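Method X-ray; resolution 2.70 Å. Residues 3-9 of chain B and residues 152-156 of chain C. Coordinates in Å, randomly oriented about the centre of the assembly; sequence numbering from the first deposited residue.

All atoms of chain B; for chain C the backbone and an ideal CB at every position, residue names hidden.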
# COMPACT_ATOMS: atom_id res chain seq x y z
N ILE B 3 7.71 -29.77 55.87
CA ILE B 3 7.39 -28.84 54.81
C ILE B 3 7.48 -27.43 55.37
O ILE B 3 7.00 -27.16 56.47
CB ILE B 3 6.00 -29.10 54.21
CG1 ILE B 3 6.00 -30.41 53.42
CG2 ILE B 3 5.57 -27.95 53.30
CD1 ILE B 3 4.71 -30.68 52.68
N GLN B 4 8.10 -26.54 54.60
CA GLN B 4 8.42 -25.19 55.05
C GLN B 4 7.21 -24.43 55.60
O GLN B 4 6.16 -24.36 54.95
CB GLN B 4 9.06 -24.41 53.90
CG GLN B 4 9.36 -22.98 54.25
CD GLN B 4 8.27 -22.03 53.79
OE1 GLN B 4 7.57 -22.29 52.82
NE2 GLN B 4 8.09 -20.95 54.54
N GLY B 5 7.36 -23.86 56.79
CA GLY B 5 6.30 -23.10 57.43
C GLY B 5 5.24 -23.96 58.09
O GLY B 5 4.24 -23.44 58.61
N THR B 6 5.45 -25.27 58.09
CA THR B 6 4.46 -26.21 58.62
C THR B 6 5.06 -27.18 59.63
O THR B 6 6.28 -27.34 59.70
CB THR B 6 3.81 -27.04 57.50
OG1 THR B 6 4.73 -28.02 57.03
CG2 THR B 6 3.38 -26.15 56.34
N HIS B 7 4.19 -27.81 60.41
CA HIS B 7 4.60 -28.88 61.32
C HIS B 7 4.38 -30.25 60.70
O HIS B 7 4.62 -31.28 61.34
CB HIS B 7 3.86 -28.76 62.65
CG HIS B 7 4.25 -27.55 63.45
ND1 HIS B 7 5.55 -27.32 63.85
CD2 HIS B 7 3.52 -26.51 63.91
CE1 HIS B 7 5.60 -26.18 64.53
NE2 HIS B 7 4.38 -25.67 64.58
N VAL B 8 3.91 -30.27 59.45
CA VAL B 8 3.67 -31.52 58.74
C VAL B 8 4.98 -32.14 58.23
O VAL B 8 5.80 -31.46 57.63
CB VAL B 8 2.72 -31.32 57.54
CG1 VAL B 8 2.36 -32.66 56.92
CG2 VAL B 8 1.47 -30.58 57.98
N LYS B 9 5.16 -33.43 58.50
CA LYS B 9 6.38 -34.14 58.12
C LYS B 9 6.35 -34.74 56.72
O LYS B 9 5.31 -35.21 56.25
CB LYS B 9 6.68 -35.24 59.14
CG LYS B 9 8.15 -35.57 59.26
CD LYS B 9 8.42 -36.55 60.38
CE LYS B 9 8.82 -35.81 61.65
NZ LYS B 9 9.24 -36.75 62.72
N UNK C 152 -4.12 -24.23 55.64
CA UNK C 152 -4.42 -24.45 57.05
C UNK C 152 -3.19 -24.92 57.83
O UNK C 152 -3.10 -24.73 59.04
CB UNK C 152 -5.55 -25.47 57.19
N UNK C 153 -2.25 -25.53 57.12
CA UNK C 153 -1.06 -26.10 57.75
C UNK C 153 0.03 -25.06 57.98
O UNK C 153 1.09 -25.37 58.53
CB UNK C 153 -0.51 -27.24 56.89
N UNK C 154 -0.22 -23.83 57.55
CA UNK C 154 0.74 -22.75 57.71
C UNK C 154 0.71 -22.18 59.13
O UNK C 154 -0.35 -21.80 59.63
CB UNK C 154 0.46 -21.64 56.69
N UNK C 155 1.88 -22.13 59.76
CA UNK C 155 2.00 -21.66 61.14
C UNK C 155 2.82 -20.38 61.21
O UNK C 155 3.62 -20.10 60.32
CB UNK C 155 2.63 -22.74 62.02
N UNK C 156 2.61 -19.61 62.27
CA UNK C 156 3.34 -18.36 62.47
C UNK C 156 4.85 -18.59 62.60
O UNK C 156 5.29 -19.63 63.10
CB UNK C 156 2.81 -17.64 63.72

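Chain B presents a tight type II turn from Ile B3 to Thr B6, closed by a backbone hydrogen bond from Thr B6 N to Ile B3 O (2.9 Å). Gly B5 occupies the third position of the turn with a positive phi of 79°, which favours glycine, and its carbonyl oxygen is directed at the backbone of chain C.

Position 152 has helical backbone angles (-68/-25), and no atom of this stretch of chain B lies within 5.5 Å of its ideal CB. The stretch therefore sets no requirement, and almost any side chain compatible with those angles would do. The deposited residue is Arg C152, a long polar chain whose NH1 is hydrogen-bonded elsewhere in the structure.

At position 153 the CA-to-CB bond points toward chain B. The ideal CB already lies 4.0 Å from Val B8 CG2 and 4.1 Å from Thr B6 CG2, so a single carbon meets two methyl groups at van der Waals distance. The surroundings are apolar and offer that carbon no hydrogen-bonding partner; a small side chain suits, alanine above all, with serine or glycine conceivable but making less of the methyls. Ala C153 is found, and its CB makes the apolar contact with Val B8 CG2. Its backbone contributes too: the carbonyl oxygen lies 3.5 Å from Thr B6 CA in a CA-H...O contact, and 3.3 Å from Thr B6 CG2.

Position 154, the nearest in register to Thr B6 (5.2 Å between the CA atoms), has extended angles (-80/127). Its CA-to-CB bond points away from chain B, and the ideal CB is 4.6 Å from Gly B5 O. A short side chain would leave the turn largely untouched, whereas a longer one could bend back to cover it; leucine, methionine or isoleucine are all reasonable. The residue is Leu C154, with chi1 m and chi2 t. Its end returns to chain B, bringing CD2 to 4.1 Å from Thr B6 CG2 and 4.3 Å from Gln B4 O. An ideal CB built on Gly B5 would fall only 3.6 Å from Leu C154 CD2, so the bare glycine leaves the methyl room.

Position 155 supplies the one hydrogen bond between the stretches: its backbone N donates to Gly B5 O at 2.9 Å, with a nearly straight angle of 164°. Since the main chain makes this bond, it selects no side chain beyond excluding proline, which lacks the N-H. The CB points toward chain B, 3.8 Å from Gly B5 O and 4.3 Å from His B7 NE2. Beside an imidazole, a flexible chain with aliphatic carbons and a polar end is fitting: glutamate or glutamine, for example. Glu C155 is deposited. Its CG packs obliquely against the ring, 3.5 Å from His B7 CD2, while OE1 is hydrogen-bonded elsewhere in the structure.

Position 156 points away, with no atom of this stretch of chain B within 5.5 Å of its CB, leaving the choice open here. It is Phe C156, which makes no contact with this stretch.

Chain C (152-156) RALEF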
# COMPACT_ATOMS: atom_id res chain seq x y z
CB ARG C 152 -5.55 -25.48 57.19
CG ARG C 152 -6.90 -24.97 56.71
CD ARG C 152 -7.89 -26.11 56.50
NE ARG C 152 -8.23 -26.79 57.75
CZ ARG C 152 -9.12 -27.77 57.84
NH1 ARG C 152 -9.77 -28.18 56.76
NH2 ARG C 152 -9.37 -28.34 59.01
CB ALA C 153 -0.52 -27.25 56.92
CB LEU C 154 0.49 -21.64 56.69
CG LEU C 154 0.83 -21.99 55.24
CD1 LEU C 154 0.48 -20.84 54.31
CD2 LEU C 154 2.31 -22.35 55.12
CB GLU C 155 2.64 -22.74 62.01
CG GLU C 155 1.91 -24.08 62.01
CD GLU C 155 0.61 -24.04 62.80
OE1 GLU C 155 0.43 -23.10 63.60
OE2 GLU C 155 -0.21 -24.96 62.63
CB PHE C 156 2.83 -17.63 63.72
CG PHE C 156 1.40 -17.18 63.61
CD1 PHE C 156 1.04 -16.16 62.75
CD2 PHE C 156 0.41 -17.77 64.39
CE1 PHE C 156 -0.28 -15.74 62.65
CE2 PHE C 156 -0.90 -17.35 64.30
CZ PHE C 156 -1.25 -16.34 63.43
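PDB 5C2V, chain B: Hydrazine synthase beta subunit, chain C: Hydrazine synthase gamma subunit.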